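Local coordinates for alpha-1,4-endofucoidanase (Mariniflexile fucanivorans, PDB 6DLH), which hydrolyses alpha-1,4 linkages inside fucoidan chains as a retaining family 107 glycoside hydrolase, and carries bound calcium ions, at residues 105-110 with 169-174; 125-130 with 549-554; 311-316 with 365-370; 468-473 with 480-485; 680-685 with 707-712. All coordinates share one frame; numbering follows the deposited sequence.

Contact 1: 105-110 with 169-174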
# COMPACT_ATOMS: atom_id res chain seq x y z
N LEU A 105 -11.41 1.61 -17.19
CA LEU A 105 -11.67 0.18 -17.29
C LEU A 105 -12.74 -0.23 -16.28
O LEU A 105 -13.33 -1.30 -16.40
CB LEU A 105 -10.37 -0.57 -17.01
CG LEU A 105 -9.52 -0.96 -18.22
CD1 LEU A 105 -8.76 0.24 -18.77
CD2 LEU A 105 -8.54 -2.05 -17.83
N TRP A 106 -12.94 0.60 -15.25
CA TRP A 106 -13.94 0.34 -14.23
C TRP A 106 -15.33 0.34 -14.86
O TRP A 106 -16.05 -0.65 -14.76
CB TRP A 106 -13.82 1.35 -13.08
CG TRP A 106 -14.89 1.24 -12.03
CD1 TRP A 106 -15.58 0.12 -11.67
CD2 TRP A 106 -15.36 2.30 -11.17
NE1 TRP A 106 -16.46 0.41 -10.66
CE2 TRP A 106 -16.34 1.74 -10.33
CE3 TRP A 106 -15.04 3.66 -11.04
CZ2 TRP A 106 -17.01 2.50 -9.37
CZ3 TRP A 106 -15.71 4.41 -10.09
CH2 TRP A 106 -16.68 3.83 -9.27
N GLN A 107 -15.69 1.47 -15.50
CA GLN A 107 -16.99 1.69 -16.12
C GLN A 107 -18.09 1.73 -15.06
O GLN A 107 -19.27 1.63 -15.39
CB GLN A 107 -17.26 0.67 -17.24
CG GLN A 107 -16.45 0.92 -18.51
CD GLN A 107 -16.50 -0.21 -19.51
OE1 GLN A 107 -17.24 -1.19 -19.37
NE2 GLN A 107 -15.69 -0.08 -20.55
N GLY A 108 -17.69 1.87 -13.79
CA GLY A 108 -18.61 2.13 -12.70
C GLY A 108 -19.44 0.92 -12.29
O GLY A 108 -20.45 1.07 -11.62
N ASP A 109 -18.99 -0.29 -12.67
CA ASP A 109 -19.74 -1.50 -12.39
C ASP A 109 -19.80 -1.72 -10.88
O ASP A 109 -18.87 -1.35 -10.17
CB ASP A 109 -19.19 -2.71 -13.15
CG ASP A 109 -18.84 -2.44 -14.60
OD1 ASP A 109 -19.63 -1.74 -15.28
OD2 ASP A 109 -17.79 -2.92 -15.06
N THR A 110 -20.90 -2.33 -10.41
CA THR A 110 -21.12 -2.47 -8.98
C THR A 110 -21.56 -3.88 -8.62
O THR A 110 -21.89 -4.70 -9.48
CB THR A 110 -22.10 -1.41 -8.44
OG1 THR A 110 -23.33 -1.51 -9.15
CG2 THR A 110 -21.56 0.00 -8.52
N SER A 169 -9.07 -7.48 -17.42
CA SER A 169 -8.03 -7.94 -18.34
C SER A 169 -8.52 -7.80 -19.78
O SER A 169 -7.82 -7.22 -20.62
CB SER A 169 -7.60 -9.36 -18.01
OG SER A 169 -6.73 -9.38 -16.89
N ALA A 170 -9.73 -8.31 -20.03
CA ALA A 170 -10.42 -8.17 -21.31
C ALA A 170 -10.42 -6.71 -21.76
O ALA A 170 -9.95 -6.40 -22.86
CB ALA A 170 -11.82 -8.73 -21.21
N ARG A 171 -10.89 -5.82 -20.88
CA ARG A 171 -11.11 -4.42 -21.24
C ARG A 171 -9.79 -3.71 -21.51
O ARG A 171 -9.76 -2.78 -22.33
CB ARG A 171 -11.95 -3.70 -20.17
CG ARG A 171 -13.39 -4.16 -20.09
CD ARG A 171 -14.18 -3.35 -19.07
NE ARG A 171 -15.40 -4.03 -18.64
CZ ARG A 171 -16.17 -3.65 -17.63
NH1 ARG A 171 -17.27 -4.32 -17.34
NH2 ARG A 171 -15.84 -2.60 -16.89
N TRP A 172 -8.72 -4.12 -20.83
CA TRP A 172 -7.42 -3.51 -21.05
C TRP A 172 -6.96 -3.78 -22.48
O TRP A 172 -6.52 -2.86 -23.17
CB TRP A 172 -6.38 -4.01 -20.03
CG TRP A 172 -4.96 -3.77 -20.45
CD1 TRP A 172 -4.01 -4.72 -20.70
CD2 TRP A 172 -4.32 -2.51 -20.70
NE1 TRP A 172 -2.83 -4.14 -21.06
CE2 TRP A 172 -2.99 -2.78 -21.07
CE3 TRP A 172 -4.74 -1.17 -20.62
CZ2 TRP A 172 -2.07 -1.77 -21.36
CZ3 TRP A 172 -3.83 -0.17 -20.92
CH2 TRP A 172 -2.52 -0.47 -21.29
N MET A 173 -7.05 -5.05 -22.89
CA MET A 173 -6.73 -5.47 -24.24
C MET A 173 -7.64 -4.73 -25.23
O MET A 173 -7.16 -4.18 -26.21
CB MET A 173 -6.92 -6.99 -24.40
CG MET A 173 -5.77 -7.82 -23.84
SD MET A 173 -6.34 -9.49 -23.41
CE MET A 173 -4.88 -10.45 -23.78
N GLU A 174 -8.95 -4.69 -24.91
CA GLU A 174 -9.94 -3.97 -25.68
C GLU A 174 -9.48 -2.54 -25.93
O GLU A 174 -9.48 -2.08 -27.07
CB GLU A 174 -11.30 -3.98 -24.97
CG GLU A 174 -12.48 -4.05 -25.91
CD GLU A 174 -12.77 -5.46 -26.40
OE1 GLU A 174 -12.45 -5.76 -27.57
OE2 GLU A 174 -13.30 -6.27 -25.60
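R171 and L105 have the most surface buried here, and D109 supplies the charge that R171 meets. The R171 side chain leaves its helix with CG anti to the carbonyl carbon (chi1 -69°) and runs extended to NE. Its guanidinium then enters the turn W106 to D109, a type I' beta turn. D109 and R171 meet tip to tip in a salt bridge. R171 NH1 and NH2 both donate to D109 OD2, each at 2.7 Å. The two flat groups stand nearly perpendicular, 86° apart, and both nitrogens reach OD2 on its syn side. R171 NH2 also donates to L105 O at 2.9 Å and, weakly, to W106 O. One nitrogen thus ties the carboxylate to two backbone carbonyls of the loop. Q107 OE1 lies over the centre of the guanidinium, 3.1 Å above its plane, with the amide only 15° from parallel. The angle is too poor for a hydrogen bond. On the apolar side, L105 CD2 packs against W172 CB at 3.7 Å. L105 and R171 slide past each other, with L105 CG 4.1 Å from R171 CB. D167 forms a second salt bridge to R171 NH1, so two carboxylates probably share the positive charge. The arrangement joins the loop after helix 100-104 to helix 168-176. From the latter, W172 also touches helix 198-216.

Contact 2: 125-130 with 549-554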
# COMPACT_ATOMS: atom_id res chain seq x y z
N SER A 125 -10.04 10.74 -7.73
CA SER A 125 -10.68 11.85 -7.02
C SER A 125 -10.70 11.60 -5.51
O SER A 125 -11.06 12.48 -4.74
CB SER A 125 -12.06 12.13 -7.58
OG SER A 125 -12.93 11.02 -7.41
N VAL A 126 -10.30 10.39 -5.10
CA VAL A 126 -10.40 9.97 -3.72
C VAL A 126 -9.03 10.00 -3.05
O VAL A 126 -8.84 10.74 -2.09
CB VAL A 126 -11.07 8.59 -3.58
CG1 VAL A 126 -11.18 8.14 -2.13
CG2 VAL A 126 -12.44 8.56 -4.25
N ASP A 127 -8.07 9.22 -3.57
CA ASP A 127 -6.80 9.07 -2.88
C ASP A 127 -5.71 8.55 -3.81
O ASP A 127 -5.96 7.70 -4.66
CB ASP A 127 -6.95 8.13 -1.68
CG ASP A 127 -5.81 8.22 -0.68
OD1 ASP A 127 -5.28 9.34 -0.49
OD2 ASP A 127 -5.47 7.18 -0.11
N ASP A 128 -4.49 9.08 -3.62
CA ASP A 128 -3.27 8.45 -4.11
C ASP A 128 -2.48 7.88 -2.92
O ASP A 128 -1.60 8.54 -2.38
CB ASP A 128 -2.41 9.42 -4.92
CG ASP A 128 -1.21 8.74 -5.56
OD1 ASP A 128 -1.03 7.53 -5.34
OD2 ASP A 128 -0.47 9.43 -6.29
N PRO A 129 -2.76 6.62 -2.48
CA PRO A 129 -2.04 6.02 -1.35
C PRO A 129 -0.53 5.92 -1.54
O PRO A 129 0.23 6.16 -0.61
CB PRO A 129 -2.66 4.62 -1.22
CG PRO A 129 -4.00 4.73 -1.92
CD PRO A 129 -3.79 5.73 -3.04
N LEU A 130 -0.09 5.59 -2.76
CA LEU A 130 1.33 5.41 -3.04
C LEU A 130 2.10 6.70 -2.78
O LEU A 130 3.15 6.66 -2.15
CB LEU A 130 1.51 4.91 -4.47
CG LEU A 130 2.94 4.54 -4.87
CD1 LEU A 130 3.53 3.50 -3.92
CD2 LEU A 130 2.99 4.04 -6.30
N GLY A 549 -17.54 5.55 3.73
CA GLY A 549 -16.12 5.79 3.55
C GLY A 549 -15.86 7.14 2.89
O GLY A 549 -16.24 7.35 1.74
N SER A 550 -15.22 8.05 3.65
CA SER A 550 -14.78 9.33 3.12
C SER A 550 -13.53 9.80 3.86
O SER A 550 -13.33 9.46 5.02
CB SER A 550 -15.89 10.35 3.16
OG SER A 550 -15.62 11.43 2.28
N LEU A 551 -12.72 10.60 3.17
CA LEU A 551 -11.44 11.05 3.70
C LEU A 551 -11.42 12.56 3.88
O LEU A 551 -12.04 13.30 3.11
CB LEU A 551 -10.32 10.61 2.75
CG LEU A 551 -10.16 9.10 2.58
CD1 LEU A 551 -9.18 8.78 1.47
CD2 LEU A 551 -9.71 8.46 3.89
N LEU A 552 -10.70 13.01 4.90
CA LEU A 552 -10.35 14.41 5.06
C LEU A 552 -8.83 14.51 5.09
O LEU A 552 -8.19 13.83 5.88
CB LEU A 552 -10.98 14.92 6.36
CG LEU A 552 -12.51 14.83 6.43
CD1 LEU A 552 -13.02 15.24 7.80
CD2 LEU A 552 -13.15 15.68 5.34
N LYS A 553 -8.27 15.35 4.22
CA LYS A 553 -6.83 15.35 4.01
C LYS A 553 -6.26 16.76 4.04
O LYS A 553 -6.77 17.67 3.39
CB LYS A 553 -6.47 14.67 2.68
CG LYS A 553 -6.87 13.20 2.56
CD LYS A 553 -6.16 12.47 1.45
CE LYS A 553 -6.69 12.80 0.07
NZ LYS A 553 -5.72 12.44 -0.98
N LEU A 554 -5.16 16.92 4.80
CA LEU A 554 -4.40 18.15 4.86
C LEU A 554 -4.08 18.60 3.44
O LEU A 554 -3.65 17.79 2.61
CB LEU A 554 -3.13 17.88 5.68
CG LEU A 554 -2.22 19.07 5.98
CD1 LEU A 554 -2.85 20.00 7.01
CD2 LEU A 554 -0.85 18.58 6.47
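D127 turns its CG anti to the backbone N (chi1 -164°), and K553 bends at chi3 (-76°), which places CE near the loop. The two side chains then cross at a slant. K553 NZ forms a salt bridge with D127 OD1 at 3.2 Å, using the anti lone pair of that oxygen. The K553 chain passes close to the backbone as well, with CE 3.7 Å from V126 O. L551 sits two residues earlier on the same strand and points to the same side. Its CD1 touches D127 CB at 3.9 Å and V126 CG1 at 4.2 Å. L551 crosses both side chains at about a right angle, so a single methyl makes the apolar half of the contact. D127 is buried and has other partners. Its OD2 pairs with R64 and accepts from the backbone N of G62. These bonds hold the carboxylate in place and probably help keep it ionised. D128, next in the chain, takes the N-cap position of helix 129-139. L551 and K553 share one side and L552 between them does not, as in a beta strand, here an outermost strand of its three-stranded antiparallel sheet. The contact is a small surface interface between domains: a bacterial Ig-like beta sandwich rests on the loop leading into a helix of the catalytic domain.

Contact 3: 311-316 with 365-370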
# COMPACT_ATOMS: atom_id res chain seq x y z
N TYR A 311 21.80 -23.54 0.14
CA TYR A 311 21.74 -22.84 -1.13
C TYR A 311 21.58 -21.34 -0.90
O TYR A 311 22.24 -20.53 -1.56
CB TYR A 311 20.58 -23.35 -2.01
CG TYR A 311 20.58 -24.81 -2.36
CD1 TYR A 311 21.74 -25.56 -2.39
CD2 TYR A 311 19.39 -25.45 -2.70
CE1 TYR A 311 21.73 -26.91 -2.70
CE2 TYR A 311 19.36 -26.80 -3.02
CZ TYR A 311 20.53 -27.53 -3.03
OH TYR A 311 20.52 -28.86 -3.34
N ASN A 312 20.69 -20.97 0.02
CA ASN A 312 20.36 -19.58 0.24
C ASN A 312 21.46 -18.87 1.03
O ASN A 312 21.72 -17.69 0.78
CB ASN A 312 18.96 -19.40 0.83
CG ASN A 312 17.89 -19.66 -0.22
OD1 ASN A 312 17.98 -19.12 -1.32
ND2 ASN A 312 16.92 -20.49 0.11
N HIS A 313 22.09 -19.58 1.97
CA HIS A 313 23.17 -18.99 2.75
C HIS A 313 24.41 -18.81 1.88
O HIS A 313 25.13 -17.82 2.04
CB HIS A 313 23.47 -19.75 4.06
CG HIS A 313 24.43 -18.98 4.90
ND1 HIS A 313 25.79 -19.25 4.92
CD2 HIS A 313 24.25 -17.89 5.68
CE1 HIS A 313 26.39 -18.39 5.71
NE2 HIS A 313 25.47 -17.54 6.18
N ASP A 314 24.65 -19.75 0.96
CA ASP A 314 25.73 -19.62 -0.01
C ASP A 314 25.50 -18.42 -0.93
O ASP A 314 26.46 -17.84 -1.43
CB ASP A 314 25.95 -20.89 -0.84
CG ASP A 314 26.58 -22.01 -0.02
OD1 ASP A 314 27.07 -21.71 1.09
OD2 ASP A 314 26.56 -23.17 -0.49
N LEU A 315 24.23 -18.07 -1.17
CA LEU A 315 23.92 -16.89 -1.97
C LEU A 315 24.41 -15.64 -1.24
O LEU A 315 24.98 -14.74 -1.84
CB LEU A 315 22.41 -16.84 -2.25
CG LEU A 315 21.92 -15.71 -3.16
CD1 LEU A 315 20.59 -16.09 -3.80
CD2 LEU A 315 21.76 -14.41 -2.38
N VAL A 316 24.17 -15.61 0.07
CA VAL A 316 24.54 -14.46 0.88
C VAL A 316 26.07 -14.39 0.99
O VAL A 316 26.64 -13.30 0.88
CB VAL A 316 23.80 -14.53 2.23
CG1 VAL A 316 24.68 -14.45 3.45
CG2 VAL A 316 22.62 -13.58 2.31
N VAL A 365 20.77 -12.12 12.07
CA VAL A 365 21.80 -11.10 12.17
C VAL A 365 22.99 -11.48 11.30
O VAL A 365 23.54 -10.64 10.59
CB VAL A 365 22.20 -10.87 13.65
CG1 VAL A 365 23.35 -9.89 13.78
CG2 VAL A 365 21.01 -10.39 14.48
N GLU A 366 23.37 -12.77 11.34
CA GLU A 366 24.51 -13.26 10.59
C GLU A 366 24.26 -13.18 9.08
O GLU A 366 25.11 -12.68 8.35
CB GLU A 366 24.91 -14.67 11.06
CG GLU A 366 26.13 -15.24 10.34
CD GLU A 366 25.85 -15.90 9.00
OE1 GLU A 366 26.57 -15.60 8.01
OE2 GLU A 366 24.93 -16.72 8.94
N TRP A 367 23.09 -13.66 8.62
CA TRP A 367 22.77 -13.64 7.20
C TRP A 367 22.83 -12.19 6.70
O TRP A 367 23.47 -11.90 5.69
CB TRP A 367 21.38 -14.24 6.89
CG TRP A 367 21.26 -15.73 6.88
CD1 TRP A 367 21.71 -16.61 7.83
CD2 TRP A 367 20.58 -16.54 5.90
NE1 TRP A 367 21.38 -17.90 7.50
CE2 TRP A 367 20.67 -17.88 6.32
CE3 TRP A 367 19.91 -16.25 4.70
CZ2 TRP A 367 20.12 -18.93 5.59
CZ3 TRP A 367 19.36 -17.29 3.98
CH2 TRP A 367 19.46 -18.61 4.42
N THR A 368 22.17 -11.29 7.44
CA THR A 368 22.08 -9.90 7.04
C THR A 368 23.49 -9.30 6.95
O THR A 368 23.85 -8.72 5.93
CB THR A 368 21.12 -9.10 7.94
OG1 THR A 368 19.83 -9.71 7.86
CG2 THR A 368 21.00 -7.65 7.54
N SER A 369 24.27 -9.48 8.03
CA SER A 369 25.58 -8.84 8.11
C SER A 369 26.55 -9.48 7.12
O SER A 369 27.37 -8.77 6.53
CB SER A 369 26.11 -8.84 9.52
OG SER A 369 26.10 -10.15 10.06
N THR A 370 26.46 -10.80 6.94
CA THR A 370 27.29 -11.48 5.96
C THR A 370 26.97 -10.90 4.58
O THR A 370 27.87 -10.63 3.79
CB THR A 370 27.11 -13.00 5.99
OG1 THR A 370 27.68 -13.52 7.20
CG2 THR A 370 27.78 -13.70 4.82
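H313 and W367 meet in a T-shaped pair where two helices of the catalytic domain pack side by side. The short helical segments run at 38° to each other, with axes 9.8 Å apart. The H313 edge is turned to the W367 face, with ring planes at 62°. H313 CD2 does the touching, 3.4 Å above the indole plane and offset toward its rim. H313 CB adds a CH-pi contact over the six-membered ring. A chi1 of -171° sets H313 CG anti to the backbone N, 4.2 Å from W367 NE1. N312 CB meets the far end of the indole at CH2, 3.7 Å away. W367 NE1 bonds to the hydroxyl of Y309, one turn back on the helix of H313, so the indole is fixed at its polar edge too. H313 and E366 reach each other tip to tip. H313 NE2 donates to E366 OE1 at 2.9 Å, along the ring plane and onto the syn lone pair. A second bond, to OE2, is weak. At the C-terminal end of the contact V316 and T370 cross at about a right angle. Packing is tight there: V316 CG1 lies 3.5 Å from T370 CG2, closer than usual for two carbons.

Contact 4: 468-473 with 480-485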
# COMPACT_ATOMS: atom_id res chain seq x y z
N ALA A 468 21.84 33.01 7.48
CA ALA A 468 22.44 33.91 8.45
C ALA A 468 21.66 33.84 9.76
O ALA A 468 22.21 34.11 10.83
CB ALA A 468 22.47 35.32 7.91
N TRP A 469 20.38 33.46 9.66
CA TRP A 469 19.45 33.45 10.78
C TRP A 469 19.57 32.18 11.63
O TRP A 469 19.02 32.14 12.73
CB TRP A 469 18.01 33.70 10.31
CG TRP A 469 17.53 32.82 9.19
CD1 TRP A 469 17.48 33.14 7.86
CD2 TRP A 469 16.99 31.49 9.30
NE1 TRP A 469 16.95 32.10 7.14
CE2 TRP A 469 16.64 31.08 7.99
CE3 TRP A 469 16.77 30.60 10.37
CZ2 TRP A 469 16.10 29.82 7.73
CZ3 TRP A 469 16.23 29.36 10.10
CH2 TRP A 469 15.90 28.98 8.80
N LEU A 470 20.29 31.16 11.13
CA LEU A 470 20.34 29.84 11.75
C LEU A 470 21.46 29.77 12.79
O LEU A 470 22.60 30.13 12.52
CB LEU A 470 20.52 28.78 10.65
CG LEU A 470 20.34 27.32 11.08
CD1 LEU A 470 18.87 26.98 11.30
CD2 LEU A 470 20.97 26.38 10.07
N THR A 471 21.09 29.31 14.00
CA THR A 471 22.03 28.94 15.05
C THR A 471 21.99 27.41 15.23
O THR A 471 20.94 26.78 15.07
CB THR A 471 21.77 29.71 16.35
OG1 THR A 471 21.87 31.12 16.15
CG2 THR A 471 22.70 29.32 17.48
N ILE A 472 23.15 26.84 15.55
CA ILE A 472 23.30 25.43 15.86
C ILE A 472 23.87 25.32 17.27
O ILE A 472 25.04 25.63 17.51
CB ILE A 472 24.19 24.72 14.81
CG1 ILE A 472 23.52 24.71 13.43
CG2 ILE A 472 24.56 23.32 15.28
CD1 ILE A 472 24.31 24.01 12.35
N SER A 473 23.01 24.90 18.21
CA SER A 473 23.40 24.87 19.61
C SER A 473 23.09 23.50 20.22
O SER A 473 22.28 22.75 19.68
CB SER A 473 22.77 25.99 20.41
OG SER A 473 21.35 26.00 20.25
N TRP A 480 21.27 18.35 19.58
CA TRP A 480 21.59 19.61 18.91
C TRP A 480 20.32 20.17 18.30
O TRP A 480 19.41 19.42 17.93
CB TRP A 480 22.71 19.41 17.87
CG TRP A 480 24.06 19.30 18.50
CD1 TRP A 480 25.01 20.29 18.60
CD2 TRP A 480 24.62 18.15 19.16
NE1 TRP A 480 26.11 19.82 19.26
CE2 TRP A 480 25.90 18.52 19.62
CE3 TRP A 480 24.16 16.85 19.41
CZ2 TRP A 480 26.73 17.63 20.31
CZ3 TRP A 480 24.98 15.97 20.08
CH2 TRP A 480 26.25 16.35 20.52
N THR A 481 20.25 21.51 18.22
CA THR A 481 19.08 22.21 17.71
C THR A 481 19.51 23.19 16.64
O THR A 481 20.44 23.97 16.83
CB THR A 481 18.33 22.92 18.84
OG1 THR A 481 18.09 21.94 19.84
CG2 THR A 481 17.03 23.55 18.40
N LEU A 482 18.83 23.11 15.49
CA LEU A 482 18.88 24.10 14.44
C LEU A 482 17.69 25.03 14.66
O LEU A 482 16.54 24.58 14.61
CB LEU A 482 18.75 23.37 13.10
CG LEU A 482 20.04 22.85 12.46
CD1 LEU A 482 20.78 21.89 13.38
CD2 LEU A 482 19.74 22.20 11.12
N SER A 483 17.98 26.31 14.93
CA SER A 483 16.92 27.25 15.24
C SER A 483 17.28 28.66 14.79
O SER A 483 18.44 28.98 14.54
CB SER A 483 16.50 27.19 16.69
OG SER A 483 17.49 27.72 17.55
N GLY A 484 16.24 29.49 14.73
CA GLY A 484 16.28 30.87 14.29
C GLY A 484 14.92 31.29 13.76
O GLY A 484 13.96 30.52 13.84
N THR A 485 14.83 32.52 13.24
CA THR A 485 13.63 32.96 12.55
C THR A 485 14.01 33.52 11.19
O THR A 485 14.70 34.54 11.11
CB THR A 485 12.84 33.98 13.39
OG1 THR A 485 12.49 33.35 14.61
CG2 THR A 485 11.58 34.46 12.69
O HOH W 1 19.46 31.66 15.36
O HOH W 2 16.92 34.34 14.13
O HOH W 3 19.74 26.53 17.95
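The W469 indole has L470 CB on one face and T485 C on the opposite face, both offset toward the rim. W469 CB lies 3.5 Å from T485 O. At the ring's edge NE1 bonds to E490, outside the hairpin. W480, at the other end, brings CB and CD1 each to 3.8 Å from S473 O. Between the two tryptophans runs an antiparallel beta hairpin of a putative Ig-like domain. T471 with S483 and S473 with T481 are hydrogen-bonded pairs; T471 N to S483 O is the shortest of the four backbone bonds, 2.7 Å and nearly straight. I472 and L482 form the non-hydrogen-bonded pair between them. Their side chains lie side by side and point the same way, with I472 CG1 3.9 Å from L482 CD1. L470 CD1 adds a contact to L482 CB. On the face of T471 and S483, one water donates to W469 O and S483 O and accepts from T471 OG1. Another links S473 OG, T481 O and S483 OG. G484 CA approaches W469 O at 3.4 Å in a CA-H...O contact.

Contact 5: 680-685 with 707-712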
# COMPACT_ATOMS: atom_id res chain seq x y z
N PRO A 680 -45.49 -25.78 8.01
CA PRO A 680 -44.94 -26.93 8.73
C PRO A 680 -44.11 -26.64 9.98
O PRO A 680 -43.41 -25.62 10.06
CB PRO A 680 -44.05 -27.59 7.67
CG PRO A 680 -44.78 -27.32 6.37
CD PRO A 680 -45.36 -25.93 6.55
N ASP A 681 -44.18 -27.58 10.94
CA ASP A 681 -43.73 -27.39 12.31
C ASP A 681 -42.21 -27.42 12.43
O ASP A 681 -41.66 -26.94 13.42
CB ASP A 681 -44.30 -28.47 13.24
CG ASP A 681 -45.68 -28.14 13.80
OD1 ASP A 681 -46.11 -26.98 13.65
OD2 ASP A 681 -46.30 -29.05 14.38
N TRP A 682 -41.53 -28.01 11.43
CA TRP A 682 -40.10 -28.27 11.56
C TRP A 682 -39.27 -26.99 11.58
O TRP A 682 -38.21 -26.97 12.20
CB TRP A 682 -39.60 -29.29 10.53
CG TRP A 682 -39.69 -28.86 9.10
CD1 TRP A 682 -40.70 -29.12 8.22
CD2 TRP A 682 -38.69 -28.13 8.36
NE1 TRP A 682 -40.41 -28.59 6.99
CE2 TRP A 682 -39.19 -27.98 7.04
CE3 TRP A 682 -37.44 -27.59 8.67
CZ2 TRP A 682 -38.48 -27.31 6.05
CZ3 TRP A 682 -36.74 -26.93 7.69
CH2 TRP A 682 -37.25 -26.79 6.39
N LEU A 683 -39.75 -25.92 10.91
CA LEU A 683 -38.99 -24.69 10.76
C LEU A 683 -39.48 -23.64 11.75
O LEU A 683 -40.65 -23.26 11.75
CB LEU A 683 -39.11 -24.21 9.31
CG LEU A 683 -38.40 -22.89 8.96
CD1 LEU A 683 -37.00 -23.14 8.43
CD2 LEU A 683 -39.21 -22.10 7.94
N THR A 684 -38.57 -23.17 12.62
CA THR A 684 -38.87 -22.05 13.50
C THR A 684 -37.92 -20.89 13.21
O THR A 684 -37.06 -20.99 12.34
CB THR A 684 -38.87 -22.45 14.98
OG1 THR A 684 -37.57 -22.92 15.36
CG2 THR A 684 -39.92 -23.49 15.33
N ILE A 685 -38.09 -19.79 13.94
CA ILE A 685 -37.25 -18.62 13.76
C ILE A 685 -36.84 -18.13 15.14
O ILE A 685 -37.62 -18.19 16.08
CB ILE A 685 -37.98 -17.51 12.96
CG1 ILE A 685 -36.99 -16.55 12.29
CG2 ILE A 685 -39.00 -16.77 13.83
CD1 ILE A 685 -37.64 -15.39 11.57
N ASN A 707 -42.43 -26.38 0.76
CA ASN A 707 -42.96 -26.13 2.09
C ASN A 707 -43.24 -24.64 2.24
O ASN A 707 -42.31 -23.83 2.23
CB ASN A 707 -41.99 -26.57 3.19
CG ASN A 707 -41.89 -28.07 3.36
OD1 ASN A 707 -42.03 -28.57 4.48
ND2 ASN A 707 -41.67 -28.80 2.27
N SER A 708 -44.53 -24.29 2.40
CA SER A 708 -44.94 -22.90 2.42
C SER A 708 -45.14 -22.42 3.86
O SER A 708 -45.77 -23.10 4.67
CB SER A 708 -46.17 -22.69 1.57
OG SER A 708 -46.59 -21.34 1.61
N PHE A 709 -44.58 -21.24 4.16
CA PHE A 709 -44.66 -20.66 5.49
C PHE A 709 -45.09 -19.20 5.38
O PHE A 709 -44.94 -18.58 4.33
CB PHE A 709 -43.30 -20.72 6.20
CG PHE A 709 -42.71 -22.10 6.34
CD1 PHE A 709 -41.99 -22.67 5.29
CD2 PHE A 709 -42.86 -22.82 7.51
CE1 PHE A 709 -41.44 -23.94 5.42
CE2 PHE A 709 -42.32 -24.09 7.63
CZ PHE A 709 -41.61 -24.65 6.59
N THR A 710 -45.61 -18.64 6.48
CA THR A 710 -45.92 -17.22 6.51
C THR A 710 -45.30 -16.61 7.77
O THR A 710 -45.31 -17.23 8.83
CB THR A 710 -47.42 -16.95 6.32
OG1 THR A 710 -48.12 -17.33 7.51
CG2 THR A 710 -48.02 -17.67 5.13
N PHE A 711 -44.77 -15.39 7.63
CA PHE A 711 -44.10 -14.72 8.72
C PHE A 711 -44.58 -13.28 8.81
O PHE A 711 -44.84 -12.64 7.80
CB PHE A 711 -42.57 -14.83 8.58
CG PHE A 711 -42.00 -16.19 8.88
CD1 PHE A 711 -41.87 -17.15 7.88
CD2 PHE A 711 -41.60 -16.53 10.17
CE1 PHE A 711 -41.34 -18.40 8.16
CE2 PHE A 711 -41.08 -17.79 10.44
CZ PHE A 711 -40.96 -18.73 9.44
N ASN A 712 -44.68 -12.77 10.04
CA ASN A 712 -45.20 -11.43 10.24
C ASN A 712 -44.10 -10.53 10.79
O ASN A 712 -43.36 -10.92 11.69
CB ASN A 712 -46.51 -11.42 11.02
CG ASN A 712 -47.03 -10.02 11.26
OD1 ASN A 712 -47.87 -9.53 10.51
ND2 ASN A 712 -46.51 -9.36 12.28
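F709 is the bump of this contact, and P680, W682 and L683 form the hollow that takes it. L683 CD2 sits over the centre of the F709 ring, 3.5 Å from its centroid. P680 CD presses on the opposite face, offset toward the rim. The phenyl is thus sandwiched between a methyl and a proline ring. Its outer edge points at the face of W682 in an offset T-shaped pair, planes at 86°. Further along, L683 CD2 also meets the edge of F711 at CZ, 4.1 Å away. I685 CB touches F711 CE2 at 4.0 Å, the two side chains sliding past each other. W682 NE1 donates to N707 OD1 at 3.0 Å, nearly straight and in the indole plane, though above the amide plane. N707 ND2 bonds to D703 O, which helps fix the amide. The contact is mostly apolar, within a putative Ig-like domain: the type I turn P680 to L683 and I685 of strand 684-689 pack on strand 705-713, and the single hydrogen bond between them satisfies the indole N-H.

How the contacts relate
From the N terminus, contact 1 opens first, in the loop after helix 100-104. Contact 2 opens at 125-130, before contact 1 closes on helix 168-176, so the two cross. Their nearest atoms are about 8 Å apart. Contact 2 closes a long loop at 549-554 and ties the catalytic domain to the middle Ig-like domain. Contact 3, between two helices of the catalytic domain, nests inside that loop. So does contact 4, a local hairpin in the first Ig-like domain. Contact 5 follows in series, joining the turn 680-683 and strand 684-689 to strand 705-713 of the last Ig-like domain. The centres of contacts 4 and 5 lie about 80 Å apart, on opposite sides of the chain's centre.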